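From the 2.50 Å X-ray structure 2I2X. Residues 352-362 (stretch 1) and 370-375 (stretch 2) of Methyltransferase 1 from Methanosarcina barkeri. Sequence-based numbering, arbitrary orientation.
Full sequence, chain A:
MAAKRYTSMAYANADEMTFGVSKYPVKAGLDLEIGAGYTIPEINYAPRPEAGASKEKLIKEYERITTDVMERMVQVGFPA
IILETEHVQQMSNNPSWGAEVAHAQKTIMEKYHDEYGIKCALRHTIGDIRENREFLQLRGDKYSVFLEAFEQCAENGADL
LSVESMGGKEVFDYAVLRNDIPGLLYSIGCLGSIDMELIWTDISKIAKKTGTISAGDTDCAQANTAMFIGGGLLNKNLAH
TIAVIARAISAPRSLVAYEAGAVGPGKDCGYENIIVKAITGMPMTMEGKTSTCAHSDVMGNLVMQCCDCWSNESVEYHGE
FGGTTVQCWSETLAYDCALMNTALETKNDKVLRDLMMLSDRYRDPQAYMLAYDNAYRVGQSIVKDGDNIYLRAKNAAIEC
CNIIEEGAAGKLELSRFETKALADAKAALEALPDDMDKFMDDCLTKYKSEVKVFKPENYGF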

# COMPACT_ATOMS: atom_id res chain seq x y z
N LEU A 352 9.34 -10.61 20.96
CA LEU A 352 8.94 -9.91 19.75
C LEU A 352 8.13 -8.70 20.16
O LEU A 352 8.39 -7.59 19.68
CB LEU A 352 8.19 -10.83 18.77
CG LEU A 352 7.70 -10.15 17.47
CD1 LEU A 352 8.86 -9.52 16.71
CD2 LEU A 352 6.90 -11.11 16.61
N ARG A 353 7.17 -8.90 21.06
CA ARG A 353 6.52 -7.78 21.75
C ARG A 353 7.53 -6.71 22.22
O ARG A 353 7.43 -5.55 21.83
CB ARG A 353 5.63 -8.30 22.86
CG ARG A 353 5.11 -7.27 23.92
CD ARG A 353 5.98 -7.44 25.14
NE ARG A 353 5.27 -8.07 26.22
CZ ARG A 353 5.82 -8.66 27.28
NH1 ARG A 353 7.13 -8.75 27.42
NH2 ARG A 353 4.99 -9.13 28.21
N ASP A 354 8.56 -7.08 22.96
CA ASP A 354 9.56 -6.08 23.34
C ASP A 354 10.25 -5.39 22.17
O ASP A 354 10.50 -4.18 22.23
CB ASP A 354 10.56 -6.63 24.34
CG ASP A 354 9.92 -6.96 25.68
OD1 ASP A 354 8.76 -6.55 25.96
OD2 ASP A 354 10.60 -7.62 26.48
N LEU A 355 10.53 -6.15 21.11
CA LEU A 355 11.25 -5.62 19.96
C LEU A 355 10.36 -4.55 19.28
O LEU A 355 10.80 -3.43 19.00
CB LEU A 355 11.60 -6.76 19.00
CG LEU A 355 13.01 -7.35 18.74
CD1 LEU A 355 14.08 -6.98 19.72
CD2 LEU A 355 12.92 -8.84 18.60
N MET A 356 9.09 -4.88 19.08
CA MET A 356 8.13 -3.95 18.48
C MET A 356 8.04 -2.70 19.32
O MET A 356 8.06 -1.60 18.79
CB MET A 356 6.74 -4.59 18.33
CG MET A 356 6.78 -5.87 17.58
SD MET A 356 5.24 -6.76 17.48
CE MET A 356 4.77 -6.73 19.15
N MET A 357 8.00 -2.87 20.64
CA MET A 357 7.86 -1.75 21.54
C MET A 357 9.11 -0.90 21.44
O MET A 357 9.03 0.31 21.19
CB MET A 357 7.58 -2.24 22.98
CG MET A 357 7.52 -1.16 24.05
SD MET A 357 9.13 -0.45 24.54
CE MET A 357 9.94 -1.89 25.28
N LEU A 358 10.27 -1.51 21.65
CA LEU A 358 11.55 -0.76 21.70
C LEU A 358 11.86 0.03 20.40
O LEU A 358 12.46 1.13 20.45
CB LEU A 358 12.73 -1.69 22.07
CG LEU A 358 14.09 -1.01 22.24
CD1 LEU A 358 14.02 0.12 23.29
CD2 LEU A 358 15.19 -2.02 22.61
N SER A 359 11.46 -0.56 19.28
CA SER A 359 11.51 0.09 17.95
C SER A 359 11.11 1.57 17.98
O SER A 359 11.78 2.44 17.39
CB SER A 359 10.57 -0.66 17.01
OG SER A 359 10.33 0.07 15.81
N ASP A 360 10.02 1.85 18.67
CA ASP A 360 9.42 3.17 18.59
C ASP A 360 9.42 3.91 19.91
O ASP A 360 9.10 5.09 19.92
CB ASP A 360 7.99 3.05 18.06
CG ASP A 360 7.93 2.51 16.64
OD1 ASP A 360 8.90 2.71 15.91
OD2 ASP A 360 6.91 1.89 16.25
N ARG A 361 9.77 3.24 21.02
CA ARG A 361 9.75 3.88 22.33
C ARG A 361 10.37 5.29 22.33
O ARG A 361 9.87 6.18 23.06
CB ARG A 361 10.39 2.99 23.46
CG ARG A 361 10.71 3.80 24.77
CD ARG A 361 11.34 3.00 25.94
NE ARG A 361 10.30 2.14 26.40
CZ ARG A 361 9.75 2.08 27.60
NH1 ARG A 361 10.19 2.81 28.62
NH2 ARG A 361 8.76 1.22 27.76
N TYR A 362 11.43 5.50 21.53
CA TYR A 362 12.16 6.79 21.60
C TYR A 362 11.87 7.73 20.42
O TYR A 362 12.40 8.86 20.35
CB TYR A 362 13.68 6.58 21.81
CG TYR A 362 13.99 5.89 23.14
CD1 TYR A 362 13.82 6.56 24.36
CD2 TYR A 362 14.40 4.55 23.16
CE1 TYR A 362 14.08 5.91 25.58
CE2 TYR A 362 14.66 3.89 24.37
CZ TYR A 362 14.51 4.58 25.57
OH TYR A 362 14.77 3.91 26.75
N LEU A 370 2.76 5.22 25.01
CA LEU A 370 1.91 4.13 24.56
C LEU A 370 2.60 2.79 24.70
O LEU A 370 1.95 1.74 24.55
CB LEU A 370 1.48 4.38 23.12
CG LEU A 370 0.02 4.77 22.84
CD1 LEU A 370 -0.70 5.21 24.04
CD2 LEU A 370 -0.07 5.76 21.75
N ALA A 371 3.90 2.80 24.99
CA ALA A 371 4.66 1.57 25.28
C ALA A 371 4.00 0.78 26.44
O ALA A 371 3.65 1.35 27.46
CB ALA A 371 6.09 1.91 25.60
N TYR A 372 3.80 -0.52 26.25
CA TYR A 372 2.88 -1.28 27.09
C TYR A 372 3.19 -1.15 28.59
O TYR A 372 2.26 -1.17 29.40
CB TYR A 372 2.78 -2.75 26.65
CG TYR A 372 4.01 -3.57 26.99
CD1 TYR A 372 5.10 -3.61 26.11
CD2 TYR A 372 4.11 -4.26 28.22
CE1 TYR A 372 6.25 -4.34 26.45
CE2 TYR A 372 5.26 -4.98 28.57
CZ TYR A 372 6.33 -5.02 27.68
OH TYR A 372 7.48 -5.72 28.02
N ASP A 373 4.45 -1.01 28.98
CA ASP A 373 4.72 -0.78 30.41
C ASP A 373 4.18 0.57 30.90
O ASP A 373 3.62 0.65 32.00
CB ASP A 373 6.19 -0.93 30.79
CG ASP A 373 7.07 -0.01 30.01
OD1 ASP A 373 6.71 0.26 28.84
OD2 ASP A 373 8.12 0.47 30.54
N ASN A 374 4.38 1.62 30.10
CA ASN A 374 3.85 2.95 30.41
C ASN A 374 2.32 3.01 30.26
O ASN A 374 1.63 3.66 31.07
CB ASN A 374 4.54 4.01 29.55
CG ASN A 374 6.00 4.15 29.90
OD1 ASN A 374 6.35 4.07 31.08
ND2 ASN A 374 6.89 4.33 28.88
N ALA A 375 1.80 2.36 29.24
CA ALA A 375 0.36 2.29 29.07
C ALA A 375 -0.29 1.68 30.34
O ALA A 375 -1.33 2.17 30.82
CB ALA A 375 0.01 1.50 27.83

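Most of stretch 1 is helix, which begins earlier in the chain, and stretch 2 is a turn that leads into the start of another. The backbones come closest where Met357 CA lies 5.9 Å from Ala371 CA, and contacts spread from there toward Arg353 on one hand and Arg361 on the other. Leu370 takes no part in the contact.

Ala371 occupies the N-cap position of the second helix, and its carbonyl accepts the helical bond from Ala375 N (2.8 Å to Ala371 O). Its methyl points toward stretch 1, where Ala371 CB packs 3.7 Å from Met357 CG and 3.5 Å from Arg361 NH2. A side chain this small suits so close an approach of the backbones.

Tyr372 contributes the largest covered area. Its CA-to-CB bond points sideways, but the long ring carries its end to the first helix. Tyr372 CD1 lies 4.0 Å from Met357 CG, an apolar contact, while the hydroxyl donates a short hydrogen bond from Tyr372 OH to Asp354 OD1 (2.6 Å). Tyrosine thus joins a greasy flank to a polar tip. The same carboxylate oxygen, Asp354 OD1, receives Arg353 NH1 at 3.1 Å in a salt bridge, so the acceptor serves two donors. Arg353 NE lies over one face of the tyrosine ring, and the guanidinium extends from there toward the hydroxyl end.

Asp373 supplies the charged pairing. Arg361 NH2 donates to Asp373 OD2 at 2.9 Å with good geometry, and more weakly to Asp373 OD1 at 2.5 Å, where the angle is bent; together they form a salt bridge at the edge of the guanidinium. Arginine has the length to reach across, and weak bonds from Arg361 NE (3.4 Å) and Arg361 NH2 (3.6 Å) to Met357 SD help hold it.

Asn374 completes the contact, its ND2 over one face of that guanidinium, 3.6 Å from Arg361 NH1. Both nitrogens are donors, so they pack without a hydrogen bond; Asn374 ND2 finds one just beyond the stretches.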